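Rho-related gtp-binding protein RHOD (Homo sapiens, PDB 2J1L) belongs to the Rho branch of the Ras-like small G proteins, with a single GTP-binding domain that holds guanosine-5'-diphosphate and a magnesium ion in this structure. Local coordinates at residues F113-S117 with T148-K152; L39-G43 with N123-W128. All coordinates share one frame; numbering follows the deposited sequence.

Contact 1 (F113-S117 with T148-K152); sequences FDVTS and TDLRK. With GDP (guanosine-5'-diphosphate), chain B.
T116 and L150 meet with their side chains at about a right angle, the methyl CG2 of T116 lying 3.4 Å from CB of L150. They join the turn after strand 106-114 to the guanine-specificity loop of the Ras-like fold, whose K-x-D signature closes with D149, L150 following it. Next to them V115 covers T148: its CG2 comes within 3.7 Å of CA of T148, and its CG1 lies 3.4 Å from NH1 of R151. A beta-branched valine suits the place, since its two methyls serve different neighbours, CG2 the backbone of T148 and CG1 the R151 guanidinium. The arginine chain runs extended from CG to NE, past V115, which it crosses at about a right angle with V115 CG2 over one face of the guanidinium; NH1 forms a salt bridge with E187 on strand 184-187 and a hydrogen bond with V168 O.

D149 faces the nucleotide instead. Its OD1 accepts a hydrogen bond from N1 of guanosine-5'-diphosphate at 2.9 Å and its OD2 one from N2 at 3.0 Å, a paired recognition that fits a carboxylate to the guanine edge. S189 adds a bond to OD1, and L150 brings CD2 to 3.4 Å from N2 of the base.

Behind this shell, D114 shapes the type I turn D114-S117, while its OD2 pairs with K147. T116 N donates to D114 OD1 at 2.8 Å, which makes an Asx turn; chi1 of 61° puts T116 OG1 where it donates to the same OD1, at 2.9 Å and from the same face of the carboxylate.

Contact 2 (L39-G43 with N123-W128); sequences LVGDG and NIFNRW. With GDP (guanosine-5'-diphosphate), chain B.
D42 and N123 are joined by a hydrogen bond of 2.8 Å from ND2 to OD2, which uses the syn lone pair of the carboxylate and lies close to the amide plane of the asparagine; the two flat groups are turned 58° against each other. The other oxygen, OD1, receives NE1 of W128 at 3.0 Å, nearly along its C-O axis and within 12° of the indole plane. Two donors from one helix thus share a single carboxylate and restrain its rotation. A weak second bond from ND2 also reaches OD1. Aspartate suits the place because its two oxygens can serve the amide and the indole at once.

D42 is the second residue of the P-loop of this Ras-like domain, the phosphate-binding turn that starts at G41, and its carbonyl O accepts a hydrogen bond from NZ of K47. The side chain thus ties that loop to helix 118-135.

Beneath the polar pair the indole lies against the strand end. CA of G41 sits over the five-membered ring, 3.9 Å from its centroid, in a CH-pi contact. Glycine suits this position because, at its backbone angles, a CB would be jammed against the carbonyl O of V40. V40 packs obliquely against the six-membered part of the indole, CG1 being 3.4 Å from CE3. Across the indole face opposite G41 runs the aliphatic part of R127, with CG 3.8 Å above the ring plane.

Overall arrangement
From the N terminus, strand 34-41 runs into the P-loop and supplies the first half of contact 2. The chain then passes through helix 47-55 and two further strands before strand 106-114, which lies beside strand 34-41 in the sheet and leads into the turn of contact 1. Helix 118-135 follows at once and returns to the P-loop, closing contact 2 across 79 intervening residues. Strand 141-146 then brings the chain to 148-152, which closes contact 1 over 30 residues. The segments alternate, so the two closures cross. They also touch directly, F113 packing on I124, and both border guanosine-5'-diphosphate, contact 1 at its base and contact 2 near its phosphates.

Contact 1 (F113-S117 with T148-K152)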
ATOM      1  N   PHE A 113      -4.694  -1.812  -1.566  1.00 61.23           N
ATOM      2  CA  PHE A 113      -6.069  -1.984  -2.033  1.00 62.16           C
ATOM      3  C   PHE A 113      -6.961  -0.809  -1.629  1.00 62.42           C
ATOM      4  O   PHE A 113      -6.649  -0.092  -0.693  1.00 62.50           O
ATOM      5  CB  PHE A 113      -6.645  -3.287  -1.512  1.00 62.07           C
ATOM      6  CG  PHE A 113      -6.869  -3.290  -0.036  1.00 63.08           C
ATOM      7  CD1 PHE A 113      -5.852  -3.679   0.835  1.00 62.43           C
ATOM      8  CD2 PHE A 113      -8.099  -2.910   0.488  1.00 62.40           C
ATOM      9  CE1 PHE A 113      -6.063  -3.688   2.190  1.00 62.04           C
ATOM     10  CE2 PHE A 113      -8.313  -2.927   1.843  1.00 63.00           C
ATOM     11  CZ  PHE A 113      -7.291  -3.310   2.701  1.00 62.61           C
ATOM     12  N   ASP A 114      -8.064  -0.632  -2.355  1.00 62.56           N
ATOM     13  CA  ASP A 114      -9.071   0.395  -2.062  1.00 62.38           C
ATOM     14  C   ASP A 114     -10.006  -0.190  -1.005  1.00 61.73           C
ATOM     15  O   ASP A 114     -10.578  -1.272  -1.226  1.00 61.92           O
ATOM     16  CB  ASP A 114      -9.806   0.704  -3.373  1.00 62.83           C
ATOM     17  CG  ASP A 114     -10.901   1.741  -3.236  1.00 65.20           C
ATOM     18  OD1 ASP A 114     -11.368   1.987  -2.103  1.00 68.77           O
ATOM     19  OD2 ASP A 114     -11.318   2.300  -4.293  1.00 68.53           O
ATOM     20  N   VAL A 115     -10.163   0.475   0.141  1.00 60.75           N
ATOM     21  CA  VAL A 115     -11.057  -0.068   1.179  1.00 60.86           C
ATOM     22  C   VAL A 115     -12.544  -0.142   0.776  1.00 61.45           C
ATOM     23  O   VAL A 115     -13.306  -0.900   1.391  1.00 61.36           O
ATOM     24  CB  VAL A 115     -10.927   0.645   2.562  1.00 60.63           C
ATOM     25  CG1 VAL A 115      -9.577   0.348   3.185  1.00 60.23           C
ATOM     26  CG2 VAL A 115     -11.181   2.135   2.461  1.00 59.78           C
ATOM     27  N   THR A 116     -12.958   0.614  -0.248  1.00 62.03           N
ATOM     28  CA  THR A 116     -14.348   0.536  -0.751  1.00 62.74           C
ATOM     29  C   THR A 116     -14.526  -0.362  -1.996  1.00 63.31           C
ATOM     30  O   THR A 116     -15.617  -0.406  -2.586  1.00 63.24           O
ATOM     31  CB  THR A 116     -14.936   1.939  -1.031  1.00 62.74           C
ATOM     32  OG1 THR A 116     -14.165   2.610  -2.043  1.00 62.83           O
ATOM     33  CG2 THR A 116     -14.942   2.758   0.250  1.00 62.69           C
ATOM     34  N   SER A 117     -13.458  -1.080  -2.368  1.00 64.10           N
ATOM     35  CA  SER A 117     -13.477  -2.093  -3.445  1.00 64.40           C
ATOM     36  C   SER A 117     -13.102  -3.470  -2.883  1.00 64.62           C
ATOM     37  O   SER A 117     -11.924  -3.841  -2.859  1.00 65.12           O
ATOM     38  CB  SER A 117     -12.493  -1.709  -4.554  1.00 64.31           C
ATOM     39  OG  SER A 117     -12.445  -2.691  -5.571  1.00 65.17           O
ATOM     40  N   THR A 148      -9.275   5.582   2.636  1.00 62.52           N
ATOM     41  CA  THR A 148     -10.035   5.377   3.885  1.00 62.85           C
ATOM     42  C   THR A 148     -11.109   6.454   4.124  1.00 63.08           C
ATOM     43  O   THR A 148     -12.040   6.265   4.919  1.00 63.42           O
ATOM     44  CB  THR A 148      -9.112   5.332   5.109  1.00 62.78           C
ATOM     45  OG1 THR A 148      -8.353   6.550   5.186  1.00 64.49           O
ATOM     46  CG2 THR A 148      -8.147   4.132   5.024  1.00 62.39           C
ATOM     47  N   ASP A 149     -10.991   7.576   3.427  1.00 62.86           N
ATOM     48  CA  ASP A 149     -11.998   8.625   3.509  1.00 62.92           C
ATOM     49  C   ASP A 149     -13.367   8.163   2.992  1.00 63.19           C
ATOM     50  O   ASP A 149     -14.413   8.687   3.418  1.00 63.50           O
ATOM     51  CB  ASP A 149     -11.535   9.871   2.751  1.00 62.64           C
ATOM     52  CG  ASP A 149     -11.198   9.583   1.309  1.00 62.63           C
ATOM     53  OD1 ASP A 149     -10.204   8.847   1.056  1.00 63.58           O
ATOM     54  OD2 ASP A 149     -11.915  10.098   0.428  1.00 60.75           O
ATOM     55  N   LEU A 150     -13.363   7.172   2.104  1.00 63.28           N
ATOM     56  CA  LEU A 150     -14.596   6.716   1.447  1.00 63.40           C
ATOM     57  C   LEU A 150     -15.502   5.790   2.282  1.00 63.58           C
ATOM     58  O   LEU A 150     -16.620   5.498   1.863  1.00 63.49           O
ATOM     59  CB  LEU A 150     -14.260   6.061   0.098  1.00 63.38           C
ATOM     60  CG  LEU A 150     -13.717   7.033  -0.963  1.00 62.64           C
ATOM     61  CD1 LEU A 150     -13.574   6.331  -2.323  1.00 61.20           C
ATOM     62  CD2 LEU A 150     -14.607   8.258  -1.064  1.00 59.21           C
ATOM     63  N   ARG A 151     -15.034   5.338   3.447  1.00 63.89           N
ATOM     64  CA  ARG A 151     -15.908   4.680   4.426  1.00 64.04           C
ATOM     65  C   ARG A 151     -16.992   5.631   4.909  1.00 64.12           C
ATOM     66  O   ARG A 151     -18.140   5.226   5.098  1.00 64.37           O
ATOM     67  CB  ARG A 151     -15.132   4.221   5.650  1.00 64.22           C
ATOM     68  CG  ARG A 151     -14.072   3.201   5.374  1.00 65.28           C
ATOM     69  CD  ARG A 151     -13.630   2.528   6.663  1.00 67.02           C
ATOM     70  NE  ARG A 151     -12.632   1.498   6.382  1.00 67.89           N
ATOM     71  CZ  ARG A 151     -11.372   1.496   6.807  1.00 68.30           C
ATOM     72  NH1 ARG A 151     -10.583   0.491   6.476  1.00 69.63           N
ATOM     73  NH2 ARG A 151     -10.884   2.472   7.556  1.00 69.89           N
ATOM     74  N   LYS A 152     -16.625   6.892   5.133  1.00 64.02           N
ATOM     75  CA  LYS A 152     -17.611   7.912   5.482  1.00 63.72           C
ATOM     76  C   LYS A 152     -18.661   8.093   4.356  1.00 63.77           C
ATOM     77  O   LYS A 152     -19.791   8.494   4.636  1.00 64.03           O
ATOM     78  CB  LYS A 152     -16.934   9.244   5.841  1.00 63.73           C
ATOM     79  CG  LYS A 152     -16.321   9.279   7.238  1.00 63.69           C
TER
HETATM   80  PB  GDP B1194      -3.966   3.635  -9.338  1.00 70.29           P
HETATM   81  O1B GDP B1194      -2.763   4.522  -9.388  1.00 71.86           O
HETATM   82  O2B GDP B1194      -3.766   2.457  -8.437  1.00 71.57           O
HETATM   83  O3B GDP B1194      -4.285   3.160 -10.734  1.00 72.76           O
HETATM   84  O3A GDP B1194      -5.174   4.486  -8.736  1.00 71.68           O
HETATM   85  PA  GDP B1194      -5.100   6.102  -8.869  1.00 73.49           P
HETATM   86  O1A GDP B1194      -4.077   6.730  -7.951  1.00 70.51           O
HETATM   87  O2A GDP B1194      -4.746   6.450 -10.291  1.00 70.45           O
HETATM   88  O5' GDP B1194      -6.582   6.575  -8.427  1.00 71.09           O
HETATM   89  C5' GDP B1194      -7.746   5.934  -8.932  1.00 71.44           C
HETATM   90  C4' GDP B1194      -8.988   6.742  -8.600  1.00 73.02           C
HETATM   91  O4' GDP B1194      -9.243   6.844  -7.186  1.00 71.75           O
HETATM   92  C3' GDP B1194      -8.826   8.187  -9.076  1.00 74.67           C
HETATM   93  O3' GDP B1194     -10.113   8.782  -9.320  1.00 76.97           O
HETATM   94  C2' GDP B1194      -8.243   8.888  -7.890  1.00 73.07           C
HETATM   95  O2' GDP B1194      -8.511  10.279  -7.883  1.00 76.60           O
HETATM   96  C1' GDP B1194      -9.020   8.218  -6.792  1.00 70.42           C
HETATM   97  N9  GDP B1194      -8.290   8.284  -5.526  1.00 69.50           N
HETATM   98  C8  GDP B1194      -6.985   8.042  -5.291  1.00 69.86           C
HETATM   99  N7  GDP B1194      -6.720   8.168  -3.957  1.00 69.92           N
HETATM  100  C5  GDP B1194      -7.867   8.498  -3.347  1.00 68.20           C
HETATM  101  C6  GDP B1194      -8.283   8.772  -1.973  1.00 69.17           C
HETATM  102  O6  GDP B1194      -7.466   8.732  -1.007  1.00 69.71           O
HETATM  103  N1  GDP B1194      -9.574   9.068  -1.794  1.00 69.34           N
HETATM  104  C2  GDP B1194     -10.472   9.124  -2.801  1.00 69.77           C
HETATM  105  N2  GDP B1194     -11.757   9.440  -2.518  1.00 69.92           N
HETATM  106  N3  GDP B1194     -10.165   8.882  -4.088  1.00 68.65           N
HETATM  107  C4  GDP B1194      -8.894   8.569  -4.388  1.00 68.96           C

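Contact 2 (L39-G43 with N123-W128)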
ATOM      1  N   LEU A  39       5.183  -0.285  -5.257  1.00 62.10           N
ATOM      2  CA  LEU A  39       3.732  -0.273  -5.065  1.00 62.61           C
ATOM      3  C   LEU A  39       3.090  -1.324  -5.974  1.00 63.11           C
ATOM      4  O   LEU A  39       3.352  -1.368  -7.185  1.00 63.75           O
ATOM      5  CB  LEU A  39       3.141   1.100  -5.365  1.00 62.67           C
ATOM      6  CG  LEU A  39       3.661   2.343  -4.625  1.00 62.76           C
ATOM      7  CD1 LEU A  39       2.755   3.527  -4.922  1.00 63.92           C
ATOM      8  CD2 LEU A  39       3.745   2.123  -3.152  1.00 63.84           C
ATOM      9  N   VAL A  40       2.238  -2.159  -5.386  1.00 63.18           N
ATOM     10  CA  VAL A  40       1.612  -3.274  -6.096  1.00 62.78           C
ATOM     11  C   VAL A  40       0.124  -3.304  -5.743  1.00 61.90           C
ATOM     12  O   VAL A  40      -0.274  -2.955  -4.656  1.00 62.31           O
ATOM     13  CB  VAL A  40       2.378  -4.579  -5.734  1.00 63.22           C
ATOM     14  CG1 VAL A  40       1.610  -5.815  -6.081  1.00 63.25           C
ATOM     15  CG2 VAL A  40       3.741  -4.585  -6.447  1.00 63.60           C
ATOM     16  N   GLY A  41      -0.727  -3.666  -6.678  1.00 61.81           N
ATOM     17  CA  GLY A  41      -2.166  -3.645  -6.394  1.00 61.05           C
ATOM     18  C   GLY A  41      -2.959  -3.379  -7.639  1.00 60.71           C
ATOM     19  O   GLY A  41      -2.413  -2.980  -8.671  1.00 59.79           O
ATOM     20  N   ASP A  42      -4.260  -3.618  -7.539  1.00 60.80           N
ATOM     21  CA  ASP A  42      -5.155  -3.433  -8.688  1.00 60.85           C
ATOM     22  C   ASP A  42      -5.093  -2.005  -9.216  1.00 60.92           C
ATOM     23  O   ASP A  42      -4.834  -1.051  -8.463  1.00 61.05           O
ATOM     24  CB  ASP A  42      -6.601  -3.755  -8.304  1.00 60.63           C
ATOM     25  CG  ASP A  42      -6.867  -5.256  -8.158  1.00 61.46           C
ATOM     26  OD1 ASP A  42      -5.890  -6.060  -8.123  1.00 62.86           O
ATOM     27  OD2 ASP A  42      -8.070  -5.628  -8.062  1.00 59.40           O
ATOM     28  N   GLY A  43      -5.335  -1.864 -10.513  1.00 61.23           N
ATOM     29  CA  GLY A  43      -5.484  -0.556 -11.131  1.00 61.43           C
ATOM     30  C   GLY A  43      -6.652   0.165 -10.500  1.00 61.74           C
ATOM     31  O   GLY A  43      -7.668  -0.448 -10.196  1.00 61.44           O
ATOM     32  N   ASN A 123      -8.036  -9.595  -4.155  1.00 61.84           N
ATOM     33  CA  ASN A 123      -6.879  -9.788  -5.017  1.00 61.74           C
ATOM     34  C   ASN A 123      -5.519  -9.661  -4.325  1.00 61.72           C
ATOM     35  O   ASN A 123      -4.488 -10.075  -4.881  1.00 61.55           O
ATOM     36  CB  ASN A 123      -6.935  -8.824  -6.197  1.00 61.79           C
ATOM     37  CG  ASN A 123      -7.824  -9.309  -7.303  1.00 62.63           C
ATOM     38  OD1 ASN A 123      -8.168 -10.491  -7.376  1.00 63.77           O
ATOM     39  ND2 ASN A 123      -8.201  -8.394  -8.192  1.00 63.78           N
ATOM     40  N   ILE A 124      -5.500  -9.090  -3.129  1.00 61.85           N
ATOM     41  CA  ILE A 124      -4.277  -9.059  -2.358  1.00 62.20           C
ATOM     42  C   ILE A 124      -3.915 -10.511  -2.125  1.00 62.29           C
ATOM     43  O   ILE A 124      -2.810 -10.938  -2.428  1.00 62.98           O
ATOM     44  CB  ILE A 124      -4.449  -8.307  -1.023  1.00 62.23           C
ATOM     45  CG1 ILE A 124      -4.814  -6.838  -1.256  1.00 63.66           C
ATOM     46  CG2 ILE A 124      -3.178  -8.324  -0.238  1.00 62.34           C
ATOM     47  CD1 ILE A 124      -3.826  -6.076  -2.147  1.00 63.63           C
ATOM     48  N   PHE A 125      -4.883 -11.273  -1.647  1.00 62.37           N
ATOM     49  CA  PHE A 125      -4.698 -12.679  -1.354  1.00 62.60           C
ATOM     50  C   PHE A 125      -4.714 -13.566  -2.613  1.00 63.11           C
ATOM     51  O   PHE A 125      -3.885 -14.454  -2.735  1.00 63.50           O
ATOM     52  CB  PHE A 125      -5.792 -13.119  -0.385  1.00 62.29           C
ATOM     53  CG  PHE A 125      -5.571 -14.464   0.216  1.00 62.22           C
ATOM     54  CD1 PHE A 125      -4.814 -14.604   1.364  1.00 61.99           C
ATOM     55  CD2 PHE A 125      -6.153 -15.596  -0.341  1.00 62.27           C
ATOM     56  CE1 PHE A 125      -4.618 -15.833   1.937  1.00 61.76           C
ATOM     57  CE2 PHE A 125      -5.960 -16.839   0.228  1.00 62.14           C
ATOM     58  CZ  PHE A 125      -5.190 -16.964   1.368  1.00 62.06           C
ATOM     59  N   ASN A 126      -5.653 -13.355  -3.536  1.00 63.46           N
ATOM     60  CA  ASN A 126      -5.834 -14.315  -4.645  1.00 63.75           C
ATOM     61  C   ASN A 126      -4.816 -14.168  -5.763  1.00 64.81           C
ATOM     62  O   ASN A 126      -4.599 -15.109  -6.511  1.00 65.69           O
ATOM     63  CB  ASN A 126      -7.242 -14.219  -5.269  1.00 63.06           C
ATOM     64  CG  ASN A 126      -8.343 -14.495  -4.277  1.00 60.86           C
ATOM     65  OD1 ASN A 126      -8.126 -15.160  -3.287  1.00 58.30           O
ATOM     66  ND2 ASN A 126      -9.532 -13.967  -4.531  1.00 59.31           N
ATOM     67  N   ARG A 127      -4.212 -12.994  -5.881  1.00 65.93           N
ATOM     68  CA  ARG A 127      -3.456 -12.623  -7.072  1.00 67.02           C
ATOM     69  C   ARG A 127      -2.068 -12.031  -6.732  1.00 67.47           C
ATOM     70  O   ARG A 127      -1.075 -12.425  -7.366  1.00 67.89           O
ATOM     71  CB  ARG A 127      -4.335 -11.691  -7.931  1.00 67.68           C
ATOM     72  CG  ARG A 127      -3.665 -10.527  -8.695  1.00 69.23           C
ATOM     73  CD  ARG A 127      -3.051 -10.963 -10.025  1.00 72.04           C
ATOM     74  NE  ARG A 127      -2.449  -9.848 -10.783  1.00 72.79           N
ATOM     75  CZ  ARG A 127      -1.901  -9.973 -11.996  1.00 73.79           C
ATOM     76  NH1 ARG A 127      -1.884 -11.152 -12.602  1.00 73.73           N
ATOM     77  NH2 ARG A 127      -1.369  -8.922 -12.616  1.00 74.41           N
ATOM     78  N   TRP A 128      -1.981 -11.138  -5.733  1.00 67.46           N
ATOM     79  CA  TRP A 128      -0.702 -10.460  -5.395  1.00 67.72           C
ATOM     80  C   TRP A 128       0.202 -11.191  -4.389  1.00 68.35           C
ATOM     81  O   TRP A 128       1.421 -11.176  -4.554  1.00 68.76           O
ATOM     82  CB  TRP A 128      -0.923  -9.011  -4.937  1.00 67.46           C
ATOM     83  CG  TRP A 128      -1.649  -8.183  -5.966  1.00 67.40           C
ATOM     84  CD1 TRP A 128      -2.905  -7.672  -5.855  1.00 67.21           C
ATOM     85  CD2 TRP A 128      -1.187  -7.823  -7.281  1.00 67.97           C
ATOM     86  NE1 TRP A 128      -3.264  -7.019  -7.014  1.00 67.31           N
ATOM     87  CE2 TRP A 128      -2.225  -7.081  -7.902  1.00 67.81           C
ATOM     88  CE3 TRP A 128       0.001  -8.046  -7.994  1.00 67.54           C
ATOM     89  CZ2 TRP A 128      -2.108  -6.551  -9.192  1.00 67.88           C
ATOM     90  CZ3 TRP A 128       0.117  -7.521  -9.290  1.00 67.46           C
ATOM     91  CH2 TRP A 128      -0.934  -6.785  -9.872  1.00 67.76           C
TER
HETATM   92  PB  GDP B1194      -3.966   3.635  -9.338  1.00 70.29           P
HETATM   93  O1B GDP B1194      -2.763   4.522  -9.388  1.00 71.86           O
HETATM   94  O2B GDP B1194      -3.766   2.457  -8.437  1.00 71.57           O
HETATM   95  O3B GDP B1194      -4.285   3.160 -10.734  1.00 72.76           O
HETATM   96  O3A GDP B1194      -5.174   4.486  -8.736  1.00 71.68           O
HETATM   97  PA  GDP B1194      -5.100   6.102  -8.869  1.00 73.49           P
HETATM   98  O1A GDP B1194      -4.077   6.730  -7.951  1.00 70.51           O
HETATM   99  O2A GDP B1194      -4.746   6.450 -10.291  1.00 70.45           O
HETATM  100  O5' GDP B1194      -6.582   6.575  -8.427  1.00 71.09           O
HETATM  101  C5' GDP B1194      -7.746   5.934  -8.932  1.00 71.44           C
HETATM  102  C4' GDP B1194      -8.988   6.742  -8.600  1.00 73.02           C
HETATM  103  O4' GDP B1194      -9.243   6.844  -7.186  1.00 71.75           O
HETATM  104  C3' GDP B1194      -8.826   8.187  -9.076  1.00 74.67           C
HETATM  105  O3' GDP B1194     -10.113   8.782  -9.320  1.00 76.97           O
HETATM  106  C2' GDP B1194      -8.243   8.888  -7.890  1.00 73.07           C
HETATM  107  O2' GDP B1194      -8.511  10.279  -7.883  1.00 76.60           O
HETATM  108  C1' GDP B1194      -9.020   8.218  -6.792  1.00 70.42           C
HETATM  109  N9  GDP B1194      -8.290   8.284  -5.526  1.00 69.50           N
HETATM  110  C8  GDP B1194      -6.985   8.042  -5.291  1.00 69.86           C
HETATM  111  N7  GDP B1194      -6.720   8.168  -3.957  1.00 69.92           N
HETATM  112  C5  GDP B1194      -7.867   8.498  -3.347  1.00 68.20           C
HETATM  113  C6  GDP B1194      -8.283   8.772  -1.973  1.00 69.17           C
HETATM  114  O6  GDP B1194      -7.466   8.732  -1.007  1.00 69.71           O
HETATM  115  N1  GDP B1194      -9.574   9.068  -1.794  1.00 69.34           N
HETATM  116  C2  GDP B1194     -10.472   9.124  -2.801  1.00 69.77           C
HETATM  117  N2  GDP B1194     -11.757   9.440  -2.518  1.00 69.92           N
HETATM  118  N3  GDP B1194     -10.165   8.882  -4.088  1.00 68.65           N
HETATM  119  C4  GDP B1194      -8.894   8.569  -4.388  1.00 68.96           C